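Local coordinates for Es1 family protein (Ehrlichia chaffeensis, PDB 3L3B) that probably has a role connected with isoprenoid biosynthesis, carried by an amidotransferase-like domain of the DJ-1/PfpI family, although its precise activity is not established, at residues S39-E43 against S213-R217; L46-E50 against V224-I228; L111-G116 against I154-S160. One frame throughout, in Å; residues are numbered along the deposited sequence.

Interaction 1: residues S39-E43 against S213-R217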
ATOM      1  N   SER B  39      -4.151   1.558  -9.510  1.00  9.85           N
ATOM      2  CA  SER B  39      -3.670   2.625  -8.640  1.00  9.08           C
ATOM      3  C   SER B  39      -2.305   2.343  -8.066  1.00  9.39           C
ATOM      4  O   SER B  39      -1.997   1.205  -7.680  1.00  7.78           O
ATOM      5  CB  SER B  39      -4.627   2.825  -7.465  1.00  9.31           C
ATOM      6  OG  SER B  39      -5.847   3.365  -7.882  1.00  9.45           O
ATOM      7  N   GLU B  40      -1.511   3.401  -7.948  1.00  9.75           N
ATOM      8  CA  GLU B  40      -0.215   3.362  -7.258  1.00 10.30           C
ATOM      9  C   GLU B  40      -0.512   3.069  -5.780  1.00  9.75           C
ATOM     10  O   GLU B  40      -1.220   3.787  -5.085  1.00 10.07           O
ATOM     11  CB  GLU B  40       0.485   4.708  -7.433  1.00 11.24           C
ATOM     12  CG  GLU B  40       2.010   4.675  -7.542  1.00 12.45           C
ATOM     13  CD  GLU B  40       2.645   4.012  -6.396  1.00 18.91           C
ATOM     14  OE1 GLU B  40       3.634   3.244  -6.635  1.00 18.89           O
ATOM     15  OE2 GLU B  40       2.139   4.244  -5.256  1.00 19.57           O
ATOM     16  N   ILE B  41      -0.039   1.939  -5.340  1.00  9.40           N
ATOM     17  CA  ILE B  41      -0.375   1.384  -4.012  1.00  9.38           C
ATOM     18  C   ILE B  41       0.182   2.271  -2.908  1.00  9.10           C
ATOM     19  O   ILE B  41      -0.509   2.489  -1.923  1.00  9.03           O
ATOM     20  CB  ILE B  41       0.141  -0.039  -3.886  1.00  8.47           C
ATOM     21  CG1 ILE B  41      -0.586  -1.006  -4.829  1.00 11.14           C
ATOM     22  CG2 ILE B  41       0.105  -0.534  -2.421  1.00 11.06           C
ATOM     23  CD1 ILE B  41       0.198  -2.362  -4.973  1.00 10.52           C
ATOM     24  N   ARG B  42       1.395   2.806  -3.066  1.00  8.84           N
ATOM     25  CA  ARG B  42       1.965   3.639  -2.018  1.00  9.42           C
ATOM     26  C   ARG B  42       1.206   4.948  -1.897  1.00  8.88           C
ATOM     27  O   ARG B  42       0.859   5.352  -0.797  1.00  9.22           O
ATOM     28  CB  ARG B  42       3.449   3.874  -2.238  1.00  9.36           C
ATOM     29  CG  ARG B  42       4.205   2.584  -2.190  1.00 13.17           C
ATOM     30  CD  ARG B  42       5.456   2.699  -2.997  1.00 14.40           C
ATOM     31  NE  ARG B  42       6.133   1.420  -3.062  1.00 15.05           N
ATOM     32  CZ  ARG B  42       7.450   1.274  -3.035  1.00 14.09           C
ATOM     33  NH1 ARG B  42       8.249   2.327  -2.966  1.00 12.44           N
ATOM     34  NH2 ARG B  42       7.951   0.063  -3.119  1.00 15.11           N
ATOM     35  N   GLU B  43       0.900   5.562  -3.023  1.00  7.91           N
ATOM     36  CA  GLU B  43       0.074   6.771  -3.034  1.00  9.52           C
ATOM     37  C   GLU B  43      -1.291   6.557  -2.385  1.00  9.52           C
ATOM     38  O   GLU B  43      -1.785   7.444  -1.619  1.00  9.73           O
ATOM     39  CB  GLU B  43      -0.083   7.365  -4.436  1.00  9.54           C
ATOM     40  CG  GLU B  43       1.230   7.707  -5.102  1.00 11.74           C
ATOM     41  CD  GLU B  43       1.077   8.160  -6.573  1.00 13.88           C
ATOM     42  OE1 GLU B  43      -0.076   8.291  -7.100  1.00 13.72           O
ATOM     43  OE2 GLU B  43       2.139   8.350  -7.213  1.00 12.68           O
ATOM     44  N   SER B 213       2.949  15.625  -6.988  1.00 12.15           N
ATOM     45  CA  SER B 213       3.608  14.902  -8.091  1.00 13.51           C
ATOM     46  C   SER B 213       4.010  13.459  -7.775  1.00 14.98           C
ATOM     47  O   SER B 213       3.988  12.619  -8.687  1.00 15.92           O
ATOM     48  CB  SER B 213       4.836  15.676  -8.576  1.00 14.36           C
ATOM     49  OG  SER B 213       5.737  15.849  -7.516  1.00 12.95           O
ATOM     50  N   ALA B 214       4.390  13.167  -6.526  1.00 15.07           N
ATOM     51  CA  ALA B 214       4.588  11.765  -6.071  1.00 15.24           C
ATOM     52  C   ALA B 214       5.449  10.998  -7.077  1.00 15.81           C
ATOM     53  O   ALA B 214       6.518  11.483  -7.456  1.00 15.89           O
ATOM     54  CB  ALA B 214       3.223  11.069  -5.842  1.00 14.24           C
ATOM     55  N   TYR B 215       4.978   9.859  -7.593  1.00 16.64           N
ATOM     56  CA  TYR B 215       5.866   9.025  -8.395  1.00 17.12           C
ATOM     57  C   TYR B 215       5.952   9.419  -9.885  1.00 18.42           C
ATOM     58  O   TYR B 215       6.453   8.627 -10.684  1.00 18.62           O
ATOM     59  CB  TYR B 215       5.558   7.539  -8.197  1.00 17.39           C
ATOM     60  CG  TYR B 215       6.171   6.925  -6.952  1.00 16.36           C
ATOM     61  CD1 TYR B 215       7.529   6.677  -6.885  1.00 14.32           C
ATOM     62  CD2 TYR B 215       5.381   6.566  -5.851  1.00 12.93           C
ATOM     63  CE1 TYR B 215       8.081   6.082  -5.776  1.00 14.76           C
ATOM     64  CE2 TYR B 215       5.945   6.025  -4.720  1.00 11.21           C
ATOM     65  CZ  TYR B 215       7.270   5.752  -4.698  1.00 13.83           C
ATOM     66  OH  TYR B 215       7.837   5.186  -3.570  1.00 14.97           O
ATOM     67  N   MET B 216       5.555  10.650 -10.267  1.00 18.83           N
ATOM     68  CA  MET B 216       5.978  11.213 -11.576  1.00 19.72           C
ATOM     69  C   MET B 216       7.513  11.328 -11.707  1.00 19.78           C
ATOM     70  O   MET B 216       8.039  11.467 -12.824  1.00 20.07           O
ATOM     71  CB  MET B 216       5.382  12.612 -11.830  1.00 20.32           C
ATOM     72  CG  MET B 216       3.896  12.610 -12.135  1.00 21.61           C
ATOM     73  SD  MET B 216       3.418  11.580 -13.540  1.00 28.78           S
ATOM     74  CE  MET B 216       4.356  12.312 -14.867  1.00 26.32           C
ATOM     75  N   ARG B 217       8.197  11.324 -10.561  1.00 20.27           N
ATOM     76  CA  ARG B 217       9.654  11.253 -10.476  1.00 20.66           C
ATOM     77  C   ARG B 217      10.068  10.011  -9.689  1.00 21.48           C
ATOM     78  O   ARG B 217       9.312   9.488  -8.832  1.00 21.22           O
ATOM     79  CB  ARG B 217      10.240  12.480  -9.768  1.00 19.72           C
ATOM     80  CG  ARG B 217      10.012  13.828 -10.485  1.00 19.65           C
ATOM     81  CD  ARG B 217      10.712  14.926  -9.709  1.00 17.64           C
ATOM     82  NE  ARG B 217      10.474  16.295 -10.197  1.00 18.66           N
ATOM     83  CZ  ARG B 217       9.523  17.119  -9.750  1.00 18.63           C
ATOM     84  NH1 ARG B 217       8.611  16.726  -8.850  1.00 18.06           N
ATOM     85  NH2 ARG B 217       9.449  18.353 -10.248  1.00 18.49           N
TER

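Interaction 2: residues L46-E50 against V224-I228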
ATOM      1  N   LEU B  46      -0.804   6.084   1.411  1.00  8.22           N
ATOM      2  CA  LEU B  46      -0.371   7.323   2.074  1.00  7.95           C
ATOM      3  C   LEU B  46      -1.508   8.367   2.135  1.00  8.48           C
ATOM      4  O   LEU B  46      -1.616   9.137   3.117  1.00  9.33           O
ATOM      5  CB  LEU B  46       0.919   7.859   1.444  1.00  7.73           C
ATOM      6  CG  LEU B  46       2.172   6.986   1.513  1.00 10.31           C
ATOM      7  CD1 LEU B  46       3.291   7.596   0.669  1.00 10.65           C
ATOM      8  CD2 LEU B  46       2.611   6.747   2.941  1.00 11.83           C
ATOM      9  N   VAL B  47      -2.338   8.388   1.096  1.00  8.00           N
ATOM     10  CA  VAL B  47      -3.568   9.184   1.079  1.00  8.84           C
ATOM     11  C   VAL B  47      -4.492   8.731   2.241  1.00  9.57           C
ATOM     12  O   VAL B  47      -4.997   9.560   2.990  1.00 10.26           O
ATOM     13  CB  VAL B  47      -4.280   9.077  -0.254  1.00  7.83           C
ATOM     14  CG1 VAL B  47      -5.790   9.446  -0.121  1.00  8.25           C
ATOM     15  CG2 VAL B  47      -3.592   9.961  -1.288  1.00 10.88           C
ATOM     16  N   MET B  48      -4.702   7.433   2.399  1.00  9.00           N
ATOM     17  CA  MET B  48      -5.564   6.925   3.478  1.00  9.13           C
ATOM     18  C   MET B  48      -4.973   7.166   4.870  1.00  9.86           C
ATOM     19  O   MET B  48      -5.713   7.485   5.795  1.00 10.38           O
ATOM     20  CB  MET B  48      -5.824   5.425   3.311  1.00 10.37           C
ATOM     21  CG  MET B  48      -6.562   5.071   2.062  1.00  9.89           C
ATOM     22  SD  MET B  48      -7.001   3.319   2.001  1.00 15.08           S
ATOM     23  CE  MET B  48      -5.404   2.596   1.716  1.00 14.75           C
ATOM     24  N   LEU B  49      -3.649   7.034   5.015  1.00  9.34           N
ATOM     25  CA  LEU B  49      -2.951   7.326   6.284  1.00  9.78           C
ATOM     26  C   LEU B  49      -3.151   8.783   6.698  1.00  9.39           C
ATOM     27  O   LEU B  49      -3.593   9.061   7.808  1.00  9.14           O
ATOM     28  CB  LEU B  49      -1.459   6.992   6.164  1.00  9.79           C
ATOM     29  CG  LEU B  49      -0.493   7.344   7.287  1.00 10.95           C
ATOM     30  CD1 LEU B  49      -0.806   6.528   8.491  1.00  9.53           C
ATOM     31  CD2 LEU B  49       0.938   7.147   6.866  1.00 10.31           C
ATOM     32  N   GLU B  50      -2.877   9.710   5.790  1.00  9.11           N
ATOM     33  CA  GLU B  50      -3.054  11.142   6.066  1.00  9.29           C
ATOM     34  C   GLU B  50      -4.497  11.606   6.233  1.00  8.34           C
ATOM     35  O   GLU B  50      -4.764  12.485   7.039  1.00  8.91           O
ATOM     36  CB  GLU B  50      -2.330  11.971   5.003  1.00 10.18           C
ATOM     37  CG  GLU B  50      -0.819  11.725   5.068  1.00 12.58           C
ATOM     38  CD  GLU B  50      -0.269  12.164   6.422  1.00 17.52           C
ATOM     39  OE1 GLU B  50       0.111  11.286   7.226  1.00 21.77           O
ATOM     40  OE2 GLU B  50      -0.279  13.374   6.709  1.00 15.54           O
ATOM     41  N   VAL B 224       7.958  11.333  -1.451  1.00 10.78           N
ATOM     42  CA  VAL B 224       6.620  11.167  -1.986  1.00 11.35           C
ATOM     43  C   VAL B 224       5.570  11.444  -0.892  1.00 10.99           C
ATOM     44  O   VAL B 224       4.608  12.171  -1.128  1.00  9.60           O
ATOM     45  CB  VAL B 224       6.408   9.755  -2.606  1.00 11.78           C
ATOM     46  CG1 VAL B 224       4.905   9.481  -2.856  1.00  9.10           C
ATOM     47  CG2 VAL B 224       7.274   9.582  -3.911  1.00 12.82           C
ATOM     48  N   TYR B 225       5.795  10.898   0.299  1.00 10.42           N
ATOM     49  CA  TYR B 225       4.860  11.063   1.418  1.00 10.43           C
ATOM     50  C   TYR B 225       4.730  12.520   1.882  1.00 10.97           C
ATOM     51  O   TYR B 225       3.642  12.954   2.266  1.00 11.19           O
ATOM     52  CB  TYR B 225       5.285  10.151   2.574  1.00 11.59           C
ATOM     53  CG  TYR B 225       4.827  10.508   3.986  1.00 13.12           C
ATOM     54  CD1 TYR B 225       3.525  10.235   4.444  1.00 16.71           C
ATOM     55  CD2 TYR B 225       5.718  11.062   4.883  1.00 17.71           C
ATOM     56  CE1 TYR B 225       3.149  10.533   5.795  1.00 16.95           C
ATOM     57  CE2 TYR B 225       5.345  11.387   6.183  1.00 20.11           C
ATOM     58  CZ  TYR B 225       4.070  11.114   6.637  1.00 20.08           C
ATOM     59  OH  TYR B 225       3.789  11.480   7.952  1.00 25.23           O
ATOM     60  N   LEU B 226       5.841  13.263   1.840  1.00 10.69           N
ATOM     61  CA  LEU B 226       5.825  14.658   2.258  1.00 10.40           C
ATOM     62  C   LEU B 226       4.895  15.472   1.380  1.00 10.06           C
ATOM     63  O   LEU B 226       4.130  16.304   1.869  1.00  9.23           O
ATOM     64  CB  LEU B 226       7.225  15.235   2.240  1.00 10.18           C
ATOM     65  CG  LEU B 226       8.130  14.776   3.358  1.00 10.78           C
ATOM     66  CD1 LEU B 226       9.458  15.480   3.210  1.00 12.11           C
ATOM     67  CD2 LEU B 226       7.498  14.992   4.761  1.00 11.08           C
ATOM     68  N   GLY B 227       4.913  15.192   0.079  1.00 10.01           N
ATOM     69  CA  GLY B 227       4.029  15.873  -0.828  1.00  9.47           C
ATOM     70  C   GLY B 227       2.566  15.527  -0.611  1.00  9.46           C
ATOM     71  O   GLY B 227       1.738  16.380  -0.660  1.00 10.24           O
ATOM     72  N   ILE B 228       2.240  14.261  -0.385  1.00  9.92           N
ATOM     73  CA  ILE B 228       0.856  13.824  -0.130  1.00  9.77           C
ATOM     74  C   ILE B 228       0.352  14.390   1.181  1.00  9.91           C
ATOM     75  O   ILE B 228      -0.797  14.765   1.299  1.00 11.61           O
ATOM     76  CB  ILE B 228       0.762  12.246  -0.101  1.00  9.57           C
ATOM     77  CG1 ILE B 228       0.916  11.748  -1.522  1.00  8.71           C
ATOM     78  CG2 ILE B 228      -0.551  11.790   0.515  1.00 10.22           C
ATOM     79  CD1 ILE B 228       1.153  10.216  -1.723  1.00 10.32           C
TER

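Interaction 3: residues L111-G116 against I154-S160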
ATOM      1  N   LEU B 111     -12.909  14.617  -2.276  1.00  9.92           N
ATOM      2  CA  LEU B 111     -12.558  13.485  -3.100  1.00  9.74           C
ATOM      3  C   LEU B 111     -11.064  13.489  -3.250  1.00 10.53           C
ATOM      4  O   LEU B 111     -10.476  14.542  -3.458  1.00  8.96           O
ATOM      5  CB  LEU B 111     -13.208  13.641  -4.482  1.00 10.52           C
ATOM      6  CG  LEU B 111     -12.827  12.630  -5.551  1.00 11.44           C
ATOM      7  CD1 LEU B 111     -13.323  11.227  -5.098  1.00  9.49           C
ATOM      8  CD2 LEU B 111     -13.348  12.998  -6.890  1.00  9.21           C
ATOM      9  N   VAL B 112     -10.430  12.313  -3.099  1.00 10.41           N
ATOM     10  CA  VAL B 112      -9.016  12.155  -3.437  1.00 10.15           C
ATOM     11  C   VAL B 112      -8.871  11.022  -4.464  1.00  9.02           C
ATOM     12  O   VAL B 112      -9.540   9.975  -4.367  1.00  8.83           O
ATOM     13  CB  VAL B 112      -8.126  11.948  -2.195  1.00 10.02           C
ATOM     14  CG1 VAL B 112      -6.645  12.011  -2.584  1.00  9.86           C
ATOM     15  CG2 VAL B 112      -8.437  13.013  -1.156  1.00 11.49           C
ATOM     16  N   ILE B 113      -8.049  11.283  -5.482  1.00  8.71           N
ATOM     17  CA  ILE B 113      -7.727  10.342  -6.517  1.00  8.55           C
ATOM     18  C   ILE B 113      -6.215  10.060  -6.518  1.00  8.60           C
ATOM     19  O   ILE B 113      -5.433  10.816  -7.100  1.00  8.21           O
ATOM     20  CB  ILE B 113      -8.113  10.879  -7.898  1.00  7.64           C
ATOM     21  CG1 ILE B 113      -9.528  11.471  -7.851  1.00 11.91           C
ATOM     22  CG2 ILE B 113      -8.032   9.753  -8.896  1.00  9.87           C
ATOM     23  CD1 ILE B 113      -9.918  12.342  -9.060  1.00 10.77           C
ATOM     24  N   PRO B 114      -5.796   8.943  -5.905  1.00  8.51           N
ATOM     25  CA  PRO B 114      -4.386   8.558  -6.040  1.00  8.01           C
ATOM     26  C   PRO B 114      -4.003   8.375  -7.501  1.00  7.99           C
ATOM     27  O   PRO B 114      -4.871   8.230  -8.369  1.00  6.63           O
ATOM     28  CB  PRO B 114      -4.329   7.226  -5.302  1.00  8.97           C
ATOM     29  CG  PRO B 114      -5.464   7.253  -4.329  1.00  8.89           C
ATOM     30  CD  PRO B 114      -6.532   8.088  -4.967  1.00  8.91           C
ATOM     31  N   GLY B 115      -2.714   8.338  -7.816  1.00  9.34           N
ATOM     32  CA  GLY B 115      -2.330   8.144  -9.196  1.00 10.81           C
ATOM     33  C   GLY B 115      -2.158   6.662  -9.507  1.00 12.60           C
ATOM     34  O   GLY B 115      -2.741   5.779  -8.841  1.00 13.11           O
ATOM     35  N   GLY B 116      -1.341   6.429 -10.520  1.00 13.54           N
ATOM     36  CA  GLY B 116      -1.037   5.099 -11.016  1.00 14.09           C
ATOM     37  C   GLY B 116      -1.453   5.097 -12.467  1.00 15.46           C
ATOM     38  O   GLY B 116      -2.421   5.752 -12.837  1.00 13.55           O
ATOM     39  N   ILE B 154     -11.164  18.540  -4.525  1.00  9.01           N
ATOM     40  CA  ILE B 154     -10.738  17.354  -5.215  1.00  8.11           C
ATOM     41  C   ILE B 154      -9.199  17.356  -5.178  1.00  8.68           C
ATOM     42  O   ILE B 154      -8.558  18.312  -5.615  1.00  7.23           O
ATOM     43  CB  ILE B 154     -11.174  17.359  -6.694  1.00  8.17           C
ATOM     44  CG1 ILE B 154     -12.682  17.292  -6.876  1.00  7.47           C
ATOM     45  CG2 ILE B 154     -10.550  16.184  -7.484  1.00  6.59           C
ATOM     46  CD1 ILE B 154     -13.117  17.669  -8.325  1.00  6.96           C
ATOM     47  N   GLY B 155      -8.627  16.276  -4.636  1.00  8.12           N
ATOM     48  CA  GLY B 155      -7.184  16.063  -4.612  1.00  8.82           C
ATOM     49  C   GLY B 155      -6.760  14.991  -5.600  1.00  8.36           C
ATOM     50  O   GLY B 155      -7.468  14.021  -5.775  1.00  8.35           O
ATOM     51  N   ALA B 156      -5.593  15.161  -6.239  1.00  8.10           N
ATOM     52  CA  ALA B 156      -5.164  14.281  -7.318  1.00  8.68           C
ATOM     53  C   ALA B 156      -3.645  14.126  -7.241  1.00  8.91           C
ATOM     54  O   ALA B 156      -2.917  15.094  -7.042  1.00  8.33           O
ATOM     55  CB  ALA B 156      -5.640  14.834  -8.752  1.00  7.69           C
ATOM     56  N   VAL B 157      -3.174  12.899  -7.338  1.00  8.72           N
ATOM     57  CA  VAL B 157      -1.773  12.579  -7.147  1.00  9.32           C
ATOM     58  C   VAL B 157      -1.208  11.965  -8.434  1.00  9.69           C
ATOM     59  O   VAL B 157      -1.888  11.188  -9.164  1.00 10.02           O
ATOM     60  CB  VAL B 157      -1.614  11.570  -5.985  1.00 10.02           C
ATOM     61  CG1 VAL B 157      -0.082  11.289  -5.655  1.00  8.24           C
ATOM     62  CG2 VAL B 157      -2.424  12.049  -4.750  1.00  9.86           C
ATOM     63  N   CYS B 158       0.011  12.354  -8.725  1.00 10.77           N
ATOM     64  CA  CYS B 158       0.793  11.798  -9.808  1.00 14.27           C
ATOM     65  C   CYS B 158       0.236  12.138 -11.208  1.00 13.28           C
ATOM     66  O   CYS B 158       0.254  13.289 -11.581  1.00 12.85           O
ATOM     67  CB  CYS B 158       0.965  10.308  -9.581  1.00 15.20           C
ATOM     68  SG  CYS B 158       2.355   9.769 -10.499  1.00 29.13           S
ATOM     69  N   ILE B 159      -0.248  11.175 -11.979  1.00 11.85           N
ATOM     70  CA  ILE B 159      -0.852  11.513 -13.280  1.00 11.71           C
ATOM     71  C   ILE B 159      -2.313  11.970 -13.155  1.00 10.45           C
ATOM     72  O   ILE B 159      -2.874  12.596 -14.076  1.00 10.50           O
ATOM     73  CB  ILE B 159      -0.785  10.312 -14.245  1.00 11.75           C
ATOM     74  CG1 ILE B 159      -0.964  10.742 -15.704  1.00 14.95           C
ATOM     75  CG2 ILE B 159      -1.818   9.207 -13.806  1.00 10.96           C
ATOM     76  CD1 ILE B 159       0.066  11.796 -16.250  1.00 16.25           C
ATOM     77  N   SER B 160      -2.935  11.680 -12.032  1.00  9.70           N
ATOM     78  CA  SER B 160      -4.360  12.003 -11.861  1.00  9.04           C
ATOM     79  C   SER B 160      -4.701  13.491 -12.117  1.00  9.17           C
ATOM     80  O   SER B 160      -5.792  13.764 -12.628  1.00  9.29           O
ATOM     81  CB  SER B 160      -4.868  11.572 -10.478  1.00  9.35           C
ATOM     82  OG  SER B 160      -4.830  10.119 -10.423  1.00 10.90           O
TER
HETATM   83  O   HOH W   1       0.518   7.815 -12.014  1.00 18.70           O

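Interaction 1: residues S39-E43 against S213-R217
The start of helix 41-53, where Glu40, Arg42 and Glu43 face Ala214 and Tyr215, lies against the loop that joins strand 209-212 to helix 221-238 in this DJ-1/PfpI fold. Glu40 holds the N-cap position. Its chain bends back at chi2 (-56°), which brings OE2 to the backbone amides of the first helical turn. Glu43 N is gripped well by Glu40 OE2 at 2.9 Å, whereas the bond from Arg42 N to the same oxygen is weak because its angle is poor. The other oxygen, Glu40 OE1, makes a salt bridge with Arg94 of the second subunit, an arginine that also forms a cation-pi contact with Tyr215. Glu40 thus caps its own helix and ties it to the dimer partner. Its carboxylate also meets the Tyr215 ring obliquely, with Glu40 CD 3.8 Å from Tyr215 CD2.

Arg42 reaches to the hydroxyl of the same tyrosine. Its chain is extended from CG to NE, and NH1 gives a hydrogen bond of 3.0 Å to Tyr215 OH, which lies near the guanidinium plane but slightly tilted from it. The aliphatic part of Arg42 passes the ring at a slant, CD 3.8 Å from Tyr215 CE2, and the guanidinium is turned 71° from the ring plane, while NH2 is used by Ile92 O of the second subunit.

Glu43 bridges to the loop backbone. Its carboxylate is shared between two main-chain amides, OE1 taking Gly115 N and OE2 taking Tyr215 N, so its rotation is probably well fixed. Ala214, whose phi is positive, turns its methyl group towards this carboxylate: Ala214 CB lies 3.2 Å from Glu43 OE2. Tyr215 N meets Glu43 OE2 nearly along its C-O axis, in a nearly straight bond of 3.2 Å (163°).

Interaction 2: residues L46-E50 against V224-I228
Apolar packing dominates where Leu46 and Val47 meet Tyr225 and Ile228, and Leu46 is at its middle. The two branches of Leu46 divide the work along the tyrosine: CD1 rests on its aliphatic root, 3.8 Å from Tyr225 CB, while CD2 approaches the ring at Tyr225 CD1, 3.9 Å away. The stem of Leu46 turns to the other residue, with CB 4.0 Å from Ile228 CD1. On the neighbouring position Val47 CG2 meets Ile228 CG2 at 4.0 Å, the two side chains crossing at about a right angle. The isoleucine branch CG2 also lies over the helix backbone, near Leu46 O and Val47 N. Leu49 adds a looser touch through CD2 on the tyrosine ring.

The polar contribution comes from Glu50. Its chain folds at chi2 (-62°) and sets OE1 at the ring edge, near the plane, 3.4 Å from Tyr225 CE1; the carboxylate stands almost perpendicular to the ring. The other oxygen, OE2, forms a salt bridge with Arg53.

Leu46, Leu49 and Tyr225 also pack on the second subunit, so this pairing borders the dimer interface. The segment axes approach to 10.0 Å and cross at -49°, close to the roughly -50° of the ridges-into-grooves class in which both helices use ridges of residues four apart. Helices 41-53 and 221-238 here cover one face of a three-layered alpha/beta/alpha sandwich.

Interaction 3: residues L111-G116 against I154-S160
Three backbone hydrogen bonds join the two strands in parallel. Leu111 O accepts from Gly155 N at 2.8 Å in a nearly straight bond (171°), Gly155 O in turn accepts from Ile113 N at 2.8 Å, and Ile113 O from Val157 N at 3.1 Å. Beyond the strands the grip passes to a side chain: Ser160 OG donates to Pro114 O at 2.8 Å, arriving well above the carbonyl plane instead of on a lone pair. Its chi1 of -67° sets the hydroxyl beside the serine's own backbone N, on the side facing the 114-115 peptide. A water accepts from Gly116 N at 2.8 Å and, weakly, from Ile159 N, linking the two loops that leave the strands.

These strands are central in the sheet, and the sharp turn after 154-157, type II' from Val157 to Ser160, leads directly into helix 160-168. Cys158 at its second position has a positive phi (68°), which is consistent with the nucleophile elbow of the DJ-1/PfpI family. The loop opposite is close: Gly115 CA comes to 3.1 Å from Val157 O, a close backbone approach.

Packing contacts fill in around this backbone frame. On one face of the sheet Ile154 CG2 touches Leu111 CD2 and, at 4.2 Å, Ile113 CD1, against helix 138-149. Ile113 CG2 extends the other way to lie beside Ser160 OG. On the other face Val112 lies beside Gly155, CG1 near its carbonyl O, and is covered by helices 41-53 and 221-238, and at the far end Ile159 CG2 packs against Gly116 O.

How the interactions relate
Helix 41-53 supplies the first side of two contacts in succession. The segment 39-43, which leads into it, closes a long loop with 213-217 in interaction 1, and its next turns, 46-50, close another with 224-228 in interaction 2; the segments alternate, so the two loops cross. Interaction 3, joining 111-116 to 154-160 in the central sheet, is nested inside both. The three form one continuous block: Ala214 CB packs 3.3 Å from Val157 CG1 between interactions 1 and 3, Val47 packs on Val112 between 2 and 3, and Ala214 meets Val224 between 1 and 2. Sheet core, elbow turn, C-terminal helix and dimer-facing surface are thereby tied together.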